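Local coordinates for protein fiber (Murine adenovirus 2, PDB 5NBH) that probably attaches the virus to host cells through the trimeric distal head of its fibre, a domain that binds N-acetylglucosamine, at residues V84-F89 / Q152-T157; T91-R96 / W135-D140; Y200-R205 / F228-Q233. One frame throughout, in Å; residues are numbered along the deposited sequence. Where two conformers were deposited one is given.

Contact 1: residues V84-F89 / Q152-T157; sequences VYQTPF and QVMGGT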
# COMPACT_ATOMS: atom_id res chain seq x y z
N VAL A 84 -4.65 -0.97 -10.09
CA VAL A 84 -4.55 -2.35 -9.61
C VAL A 84 -4.79 -3.32 -10.75
O VAL A 84 -5.82 -3.27 -11.42
CB VAL A 84 -5.56 -2.66 -8.47
CG1 VAL A 84 -5.31 -4.06 -7.90
CG2 VAL A 84 -5.49 -1.61 -7.37
N TYR A 85 -3.86 -4.27 -10.94
CA TYR A 85 -4.06 -5.38 -11.83
C TYR A 85 -4.28 -6.61 -10.96
O TYR A 85 -3.46 -6.92 -10.10
CB TYR A 85 -2.85 -5.54 -12.73
CG TYR A 85 -3.03 -6.44 -13.94
CD1 TYR A 85 -4.14 -6.33 -14.79
CD2 TYR A 85 -2.05 -7.42 -14.28
CE1 TYR A 85 -4.31 -7.14 -15.89
CE2 TYR A 85 -2.20 -8.19 -15.41
CZ TYR A 85 -3.33 -8.07 -16.20
OH TYR A 85 -3.53 -8.84 -17.32
N GLN A 86 -5.40 -7.29 -11.13
CA GLN A 86 -5.78 -8.33 -10.20
C GLN A 86 -6.60 -9.41 -10.85
O GLN A 86 -7.25 -9.18 -11.86
CB GLN A 86 -6.61 -7.73 -9.07
CG GLN A 86 -7.89 -7.08 -9.54
CD GLN A 86 -8.75 -6.61 -8.41
OE1 GLN A 86 -8.56 -5.51 -7.90
NE2 GLN A 86 -9.75 -7.41 -8.05
N THR A 87 -6.63 -10.56 -10.21
CA THR A 87 -7.60 -11.61 -10.54
C THR A 87 -9.02 -11.09 -10.23
O THR A 87 -9.23 -10.37 -9.24
CB THR A 87 -7.32 -12.91 -9.76
OG1 THR A 87 -7.16 -12.60 -8.36
CG2 THR A 87 -6.07 -13.58 -10.30
N PRO A 88 -10.00 -11.45 -11.08
CA PRO A 88 -11.36 -10.99 -10.82
C PRO A 88 -11.92 -11.49 -9.53
O PRO A 88 -11.53 -12.55 -9.02
CB PRO A 88 -12.17 -11.54 -12.02
CG PRO A 88 -11.17 -11.92 -13.05
CD PRO A 88 -9.94 -12.30 -12.28
N PHE A 89 -12.83 -10.69 -8.99
CA PHE A 89 -13.63 -11.04 -7.83
C PHE A 89 -14.10 -12.50 -7.96
O PHE A 89 -14.73 -12.86 -8.97
CB PHE A 89 -14.87 -10.11 -7.77
CG PHE A 89 -14.57 -8.62 -7.53
CD1 PHE A 89 -13.41 -8.18 -6.90
CD2 PHE A 89 -15.50 -7.65 -7.93
CE1 PHE A 89 -13.17 -6.82 -6.67
CE2 PHE A 89 -15.26 -6.29 -7.71
CZ PHE A 89 -14.10 -5.87 -7.07
N GLN A 152 -7.41 -8.40 -14.55
CA GLN A 152 -8.16 -7.22 -14.98
C GLN A 152 -7.60 -6.00 -14.28
O GLN A 152 -7.20 -6.10 -13.13
CB GLN A 152 -9.61 -7.36 -14.51
CG GLN A 152 -10.36 -8.38 -15.30
CD GLN A 152 -11.82 -8.56 -14.91
OE1 GLN A 152 -12.57 -9.18 -15.65
NE2 GLN A 152 -12.22 -8.01 -13.77
N VAL A 153 -7.58 -4.85 -14.96
CA VAL A 153 -7.30 -3.60 -14.28
C VAL A 153 -8.65 -3.14 -13.68
O VAL A 153 -9.64 -3.02 -14.40
CB VAL A 153 -6.72 -2.53 -15.24
CG1 VAL A 153 -6.40 -1.25 -14.46
CG2 VAL A 153 -5.47 -3.02 -15.96
N MET A 154 -8.68 -2.96 -12.37
CA MET A 154 -9.91 -2.70 -11.61
C MET A 154 -9.85 -1.34 -10.89
O MET A 154 -8.91 -1.03 -10.15
CB MET A 154 -10.09 -3.84 -10.62
CG MET A 154 -11.18 -3.71 -9.57
SD MET A 154 -12.83 -3.61 -10.26
CE MET A 154 -13.12 -5.27 -10.83
N GLY A 155 -10.90 -0.54 -11.07
CA GLY A 155 -10.93 0.74 -10.38
C GLY A 155 -11.59 0.59 -9.03
O GLY A 155 -12.24 -0.43 -8.73
N GLY A 156 -11.43 1.60 -8.19
CA GLY A 156 -12.08 1.64 -6.86
C GLY A 156 -13.58 1.64 -6.89
O GLY A 156 -14.26 1.31 -5.90
N THR A 157 -14.11 2.02 -8.05
CA THR A 157 -15.50 1.88 -8.40
C THR A 157 -16.02 0.45 -8.47
O THR A 157 -17.23 0.25 -8.51
CB THR A 157 -15.75 2.50 -9.79
OG1 THR A 157 -14.93 1.83 -10.75
CG2 THR A 157 -15.44 3.99 -9.78
O HOH W 1 -7.05 0.33 -11.18
O HOH W 2 -8.89 -2.66 -7.50

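Contact 2: residues T91-R96 / W135-D140; sequences TPMRLR and WELQFD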
# COMPACT_ATOMS: atom_id res chain seq x y z
N THR A 91 -12.66 -15.14 -8.85
CA THR A 91 -12.13 -15.84 -10.03
C THR A 91 -10.63 -16.07 -9.87
O THR A 91 -9.80 -15.52 -10.62
CB THR A 91 -12.46 -15.05 -11.30
OG1 THR A 91 -13.85 -14.68 -11.26
CG2 THR A 91 -12.17 -15.86 -12.56
N PRO A 92 -10.26 -16.90 -8.88
CA PRO A 92 -8.85 -17.18 -8.68
C PRO A 92 -8.23 -17.91 -9.87
O PRO A 92 -8.94 -18.57 -10.62
CB PRO A 92 -8.84 -18.06 -7.43
CG PRO A 92 -10.15 -18.73 -7.43
CD PRO A 92 -11.11 -17.75 -8.03
N MET A 93 -6.92 -17.76 -10.02
CA MET A 93 -6.16 -18.31 -11.14
C MET A 93 -5.67 -19.71 -10.78
O MET A 93 -5.13 -19.93 -9.71
CB MET A 93 -4.98 -17.41 -11.43
CG MET A 93 -4.26 -17.75 -12.69
SD MET A 93 -2.93 -16.65 -12.95
CE MET A 93 -3.77 -15.05 -13.06
N ARG A 94 -5.85 -20.64 -11.71
CA ARG A 94 -5.36 -22.00 -11.52
C ARG A 94 -3.90 -22.07 -11.93
O ARG A 94 -3.54 -21.61 -13.05
CB ARG A 94 -6.20 -22.92 -12.41
CG ARG A 94 -5.91 -24.39 -12.20
CD ARG A 94 -6.15 -24.72 -10.75
NE ARG A 94 -6.58 -26.08 -10.59
CZ ARG A 94 -7.13 -26.54 -9.49
NH1 ARG A 94 -7.28 -25.73 -8.45
NH2 ARG A 94 -7.50 -27.79 -9.44
N LEU A 95 -3.05 -22.55 -11.00
CA LEU A 95 -1.62 -22.68 -11.18
C LEU A 95 -1.21 -24.12 -10.99
O LEU A 95 -1.75 -24.81 -10.14
CB LEU A 95 -0.85 -21.82 -10.17
CG LEU A 95 -1.16 -20.33 -10.25
CD1 LEU A 95 -0.45 -19.58 -9.16
CD2 LEU A 95 -0.77 -19.80 -11.60
N ARG A 96 -0.25 -24.56 -11.78
CA ARG A 96 0.34 -25.90 -11.63
C ARG A 96 1.76 -25.78 -11.09
O ARG A 96 2.54 -24.90 -11.51
CB ARG A 96 0.37 -26.58 -12.99
CG ARG A 96 0.84 -28.01 -12.94
CD ARG A 96 0.69 -28.68 -14.28
NE ARG A 96 1.04 -30.10 -14.22
CZ ARG A 96 0.86 -30.99 -15.19
NH1 ARG A 96 0.38 -30.61 -16.38
NH2 ARG A 96 1.22 -32.25 -15.00
N TRP A 135 5.58 -21.79 -8.58
CA TRP A 135 4.38 -21.17 -9.11
C TRP A 135 4.87 -20.09 -10.05
O TRP A 135 5.58 -19.18 -9.60
CB TRP A 135 3.51 -20.57 -8.00
CG TRP A 135 3.29 -21.51 -6.82
CD1 TRP A 135 3.86 -21.40 -5.59
CD2 TRP A 135 2.51 -22.72 -6.80
NE1 TRP A 135 3.47 -22.44 -4.80
CE2 TRP A 135 2.63 -23.26 -5.51
CE3 TRP A 135 1.71 -23.38 -7.74
CZ2 TRP A 135 1.98 -24.44 -5.13
CZ3 TRP A 135 1.07 -24.58 -7.37
CH2 TRP A 135 1.20 -25.09 -6.09
N GLU A 136 4.49 -20.16 -11.31
CA GLU A 136 5.04 -19.25 -12.33
C GLU A 136 3.91 -18.43 -12.90
O GLU A 136 2.92 -18.99 -13.36
CB GLU A 136 5.73 -20.06 -13.43
CG GLU A 136 6.49 -19.24 -14.47
CD GLU A 136 7.15 -20.15 -15.52
OE1 GLU A 136 8.35 -20.42 -15.44
OE2 GLU A 136 6.43 -20.54 -16.44
N LEU A 137 4.04 -17.10 -12.83
CA LEU A 137 3.13 -16.17 -13.54
C LEU A 137 3.84 -15.52 -14.71
O LEU A 137 4.92 -15.00 -14.55
CB LEU A 137 2.66 -15.05 -12.59
CG LEU A 137 1.96 -15.52 -11.31
CD1 LEU A 137 1.74 -14.36 -10.33
CD2 LEU A 137 0.67 -16.21 -11.69
N GLN A 138 3.23 -15.58 -15.89
CA GLN A 138 3.78 -15.04 -17.12
C GLN A 138 2.91 -13.87 -17.57
O GLN A 138 1.69 -13.98 -17.52
CB GLN A 138 3.75 -16.13 -18.19
CG GLN A 138 4.44 -15.80 -19.49
CD GLN A 138 4.27 -16.90 -20.52
OE1 GLN A 138 4.61 -16.72 -21.67
NE2 GLN A 138 3.72 -18.04 -20.10
N PHE A 139 3.55 -12.81 -18.03
CA PHE A 139 2.88 -11.63 -18.51
C PHE A 139 3.54 -11.22 -19.82
O PHE A 139 4.78 -11.24 -19.95
CB PHE A 139 3.05 -10.47 -17.52
CG PHE A 139 2.56 -10.78 -16.14
CD1 PHE A 139 3.40 -11.38 -15.21
CD2 PHE A 139 1.27 -10.44 -15.74
CE1 PHE A 139 2.96 -11.68 -13.94
CE2 PHE A 139 0.82 -10.72 -14.46
CZ PHE A 139 1.66 -11.35 -13.56
N ASP A 140 2.73 -10.73 -20.75
CA ASP A 140 3.28 -10.19 -21.99
C ASP A 140 4.34 -9.12 -21.70
O ASP A 140 4.10 -8.19 -20.96
CB ASP A 140 2.15 -9.64 -22.88
CG ASP A 140 2.66 -9.27 -24.26
OD1 ASP A 140 3.35 -8.25 -24.40
OD2 ASP A 140 2.41 -10.05 -25.20
O HOH W 3 2.42 -22.24 -11.66

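Contact 3: residues Y200-R205 / F228-Q233; sequences YALTYR and FMYESQ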
# COMPACT_ATOMS: atom_id res chain seq x y z
N TYR A 200 10.63 -15.15 -4.24
CA TYR A 200 10.09 -14.51 -5.43
C TYR A 200 11.26 -14.14 -6.33
O TYR A 200 12.35 -13.81 -5.86
CB TYR A 200 9.20 -13.30 -5.08
CG TYR A 200 9.97 -12.25 -4.31
CD1 TYR A 200 10.04 -12.33 -2.93
CD2 TYR A 200 10.66 -11.22 -4.96
CE1 TYR A 200 10.76 -11.39 -2.18
CE2 TYR A 200 11.41 -10.28 -4.22
CZ TYR A 200 11.44 -10.38 -2.83
OH TYR A 200 12.19 -9.49 -2.05
N ALA A 201 11.03 -14.12 -7.62
CA ALA A 201 12.05 -13.75 -8.60
C ALA A 201 11.35 -13.14 -9.79
O ALA A 201 10.39 -13.71 -10.32
CB ALA A 201 12.85 -14.97 -8.99
N LEU A 202 11.80 -11.95 -10.18
CA LEU A 202 11.29 -11.28 -11.38
C LEU A 202 12.32 -11.42 -12.49
O LEU A 202 13.48 -11.06 -12.30
CB LEU A 202 11.12 -9.78 -11.11
CG LEU A 202 9.81 -9.38 -10.40
CD1 LEU A 202 9.41 -10.22 -9.21
CD2 LEU A 202 9.91 -7.90 -10.06
N THR A 203 11.89 -11.93 -13.62
CA THR A 203 12.82 -12.07 -14.79
C THR A 203 12.09 -11.80 -16.09
O THR A 203 10.87 -11.80 -16.11
CB THR A 203 13.38 -13.50 -14.87
OG1 THR A 203 12.32 -14.46 -14.95
CG2 THR A 203 14.22 -13.80 -13.66
N TYR A 204 12.84 -11.61 -17.17
CA TYR A 204 12.28 -11.70 -18.49
C TYR A 204 12.98 -12.85 -19.25
O TYR A 204 14.21 -13.00 -19.17
CB TYR A 204 12.47 -10.45 -19.30
CG TYR A 204 11.65 -9.23 -18.91
CD1 TYR A 204 11.98 -8.47 -17.80
CD2 TYR A 204 10.55 -8.85 -19.68
CE1 TYR A 204 11.23 -7.35 -17.44
CE2 TYR A 204 9.81 -7.70 -19.36
CZ TYR A 204 10.17 -6.96 -18.26
OH TYR A 204 9.45 -5.83 -17.94
N ARG A 205 12.19 -13.59 -19.98
CA ARG A 205 12.72 -14.51 -21.00
C ARG A 205 11.73 -14.72 -22.11
O ARG A 205 10.53 -14.62 -21.91
CB ARG A 205 13.12 -15.83 -20.37
CG ARG A 205 12.00 -16.74 -19.86
CD ARG A 205 12.61 -18.09 -19.49
NE ARG A 205 11.60 -19.06 -19.11
CZ ARG A 205 11.04 -19.17 -17.89
NH1 ARG A 205 11.41 -18.38 -16.89
NH2 ARG A 205 10.12 -20.11 -17.66
N PHE A 228 5.25 -8.58 -1.56
CA PHE A 228 6.55 -7.92 -1.65
C PHE A 228 6.41 -6.70 -2.55
O PHE A 228 5.42 -6.59 -3.27
CB PHE A 228 7.64 -8.89 -2.17
CG PHE A 228 7.42 -9.37 -3.58
CD1 PHE A 228 6.69 -10.52 -3.83
CD2 PHE A 228 7.98 -8.70 -4.66
CE1 PHE A 228 6.49 -10.99 -5.12
CE2 PHE A 228 7.76 -9.16 -5.96
CZ PHE A 228 7.01 -10.28 -6.19
N MET A 229 7.39 -5.80 -2.52
CA MET A 229 7.38 -4.64 -3.39
C MET A 229 8.52 -4.67 -4.41
O MET A 229 9.59 -5.17 -4.14
CB MET A 229 7.46 -3.38 -2.53
CG MET A 229 6.17 -3.19 -1.76
SD MET A 229 6.01 -1.77 -0.66
CE MET A 229 7.08 -0.62 -1.41
N TYR A 230 8.25 -4.11 -5.57
CA TYR A 230 9.24 -3.86 -6.57
C TYR A 230 8.96 -2.54 -7.29
O TYR A 230 8.01 -1.82 -6.96
CB TYR A 230 9.33 -5.09 -7.51
CG TYR A 230 8.17 -5.35 -8.45
CD1 TYR A 230 7.10 -6.17 -8.07
CD2 TYR A 230 8.15 -4.80 -9.73
CE1 TYR A 230 6.05 -6.45 -8.94
CE2 TYR A 230 7.11 -5.06 -10.61
CZ TYR A 230 6.06 -5.87 -10.21
OH TYR A 230 5.02 -6.17 -11.06
N GLU A 231 9.82 -2.21 -8.25
CA GLU A 231 9.70 -0.97 -9.00
C GLU A 231 9.35 -1.24 -10.46
O GLU A 231 9.88 -2.21 -11.07
CB GLU A 231 11.03 -0.23 -8.89
CG GLU A 231 10.92 1.23 -9.25
CD GLU A 231 11.99 2.07 -8.62
OE1 GLU A 231 13.01 1.50 -8.13
OE2 GLU A 231 11.81 3.30 -8.64
N SER A 232 8.49 -0.39 -11.01
CA SER A 232 8.24 -0.41 -12.45
C SER A 232 9.01 0.69 -13.14
O SER A 232 9.12 1.81 -12.63
CB SER A 232 6.76 -0.34 -12.79
OG SER A 232 6.53 -0.24 -14.20
N GLN A 233 9.55 0.33 -14.31
CA GLN A 233 10.26 1.25 -15.19
C GLN A 233 9.29 2.14 -16.00
O GLN A 233 9.73 3.14 -16.61
CB GLN A 233 11.15 0.45 -16.17
CG GLN A 233 10.41 -0.53 -17.09
CD GLN A 233 11.28 -1.10 -18.21
OE1 GLN A 233 12.43 -0.68 -18.38
NE2 GLN A 233 10.75 -2.07 -18.96

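Contact 1: residues V84-F89 / Q152-T157
Gln152 meets Gln86 in an antiparallel hydrogen-bonded pair: Gln152 N gives to Gln86 O at 2.8 Å, and Gln86 N returns the bond to Gln152 O at 2.9 Å. The extended side chain of Gln152 then crosses Pro88 at about a right angle, its amide carbon CD 3.9 Å from Pro88 CG, while OE1 accepts a hydrogen bond from Arg150. Val153 follows as the non-hydrogen-bonded partner of Tyr85. Its CG2 lies 3.8 Å from CD1 of the Tyr85 ring, and the ring presents its edge to Val153 N; the phenol OH is held by the backbone N of Cys146. Met154 adds the third backbone bond, N to Val84 O at 3.0 Å, nearly straight at 162°. Its CB and CG lie against the amide of Gln86, and a water donates to both Gln86 OE1 and Met154 O, so polar groups of the two segments share a partner. Met154 was modelled in two conformers; in the one described, bends at chi2 (63°) and chi3 (72°) bring CE over one face of Phe89, 4.2 Å from the ring centroid, a CH-pi contact, with SD oblique to the ring in a Met-aromatic contact. Thr115 of a second subunit packs on both Gln86 and Met154. The arrangement is that of a short antiparallel strand, 152-153, added beside strand 83-96 to the ABCJ sheet of the fibre-head beta-sandwich, near a subunit interface.

Contact 2: residues T91-R96 / W135-D140
Leu95 and Leu137 have nearly the same first torsion, chi1 -59° and -57°, with CG anti to the carbonyl carbon in each; together with similar second torsions, this brings the CD2 methyls of the two residues together. The setting is one side of a beta-sandwich, where the two sheets converge: strand 83-96 belongs to the ABCJ sheet and strand 131-140 to the GHID sheet, and their short segments run at 125° to one another, with axes 6.8 Å apart at closest approach. The two leucines cross at about a right angle, CD2 of Leu95 being 3.9 Å from CD2 of Leu137. That same Leu137 methyl also receives Met93, whose chain is extended until a bend at chi3 and whose SD stands 3.8 Å away from Leu137 CD2. One branch of Leu137 is therefore shared by two residues of the facing strand. At the start of segment 135-140, the six-membered ring of Trp135 comes to Leu95 obliquely, CE3 lying 3.9 Å from Leu95 CB, and its CZ3 reaches the backbone of Arg96. Ser215 holds the indole NE1. The side chain of Trp135 also borders Asn97 and Gln133, two residues of the N-acetylglucosamine site, which has no sugar bound in this chain, so the packing continues right up to that site. A water links the backbones, donating to Arg96 O at 2.7 Å and accepting from Glu136 N at 3.0 Å.

Contact 3: residues Y200-R205 / F228-Q233
Tyr200 and Phe228 lie face to face, their ring planes only 8° apart and the centroids separated by 4.0 Å. Each residue's CB also lies over the face of the partner's ring, a reciprocal pair of CH-pi contacts. Tyr200 CB sits 4.0 Å from the Phe228 centroid. Phe228 CB is 4.2 Å from that of Tyr200. Both side chains achieve this by placing CG between the backbone N and the carbonyl carbon (chi1 59° in Tyr200, 64° in Phe228), which brings the rings to overlap between the two backbones. Leu202 divides its branches between two aromatic residues. CD1 lies 3.8 Å from Phe228 CE2, whereas CD2 stands over a face of Tyr230, 3.5 Å from its CG and offset toward the rim of the ring. Farther along, Tyr204 and Gln233 approach from opposite directions without bonding.

A second shell fixes these groups. The hydroxyl of Tyr230 is hydrogen-bonded to Ile168 O and that of Tyr204 to Pro170 O, which ties both rings to the loop holding those residues; the ring of Phe119 meets that of Phe228, and Phe209 packs on both Leu202 and Tyr230. Gln225 of a third subunit touches Tyr200. Strands 191-205 and 223-231 thus face each other across the sandwich, GHID sheet against ABCJ sheet, the axes of their short segments 9.9 Å apart at closest approach and running in nearly the same direction, with strand 208-217 and strand 116-125 flanking them in their respective sheets.

In the fold
Following the chain out of the N-terminal shaft repeats, strand 83-96 supplies the first half of contact 1 and then the first half of contact 2. Contact 2 closes first, at 135-140, after the chain has built two more ABCJ strands and entered the GHID sheet; contact 1 closes later, at 152-157, and so encloses it. Contact 3 comes afterwards in series, closing the shorter excursion from 200-205 to 228-233. Contact 1 works within one sheet, whereas contacts 2 and 3 join the two sheets across the sandwich. Tyr85 packs on Phe139 where contacts 1 and 2 touch, and a salt bridge from Glu136 to Arg205 links contacts 2 and 3.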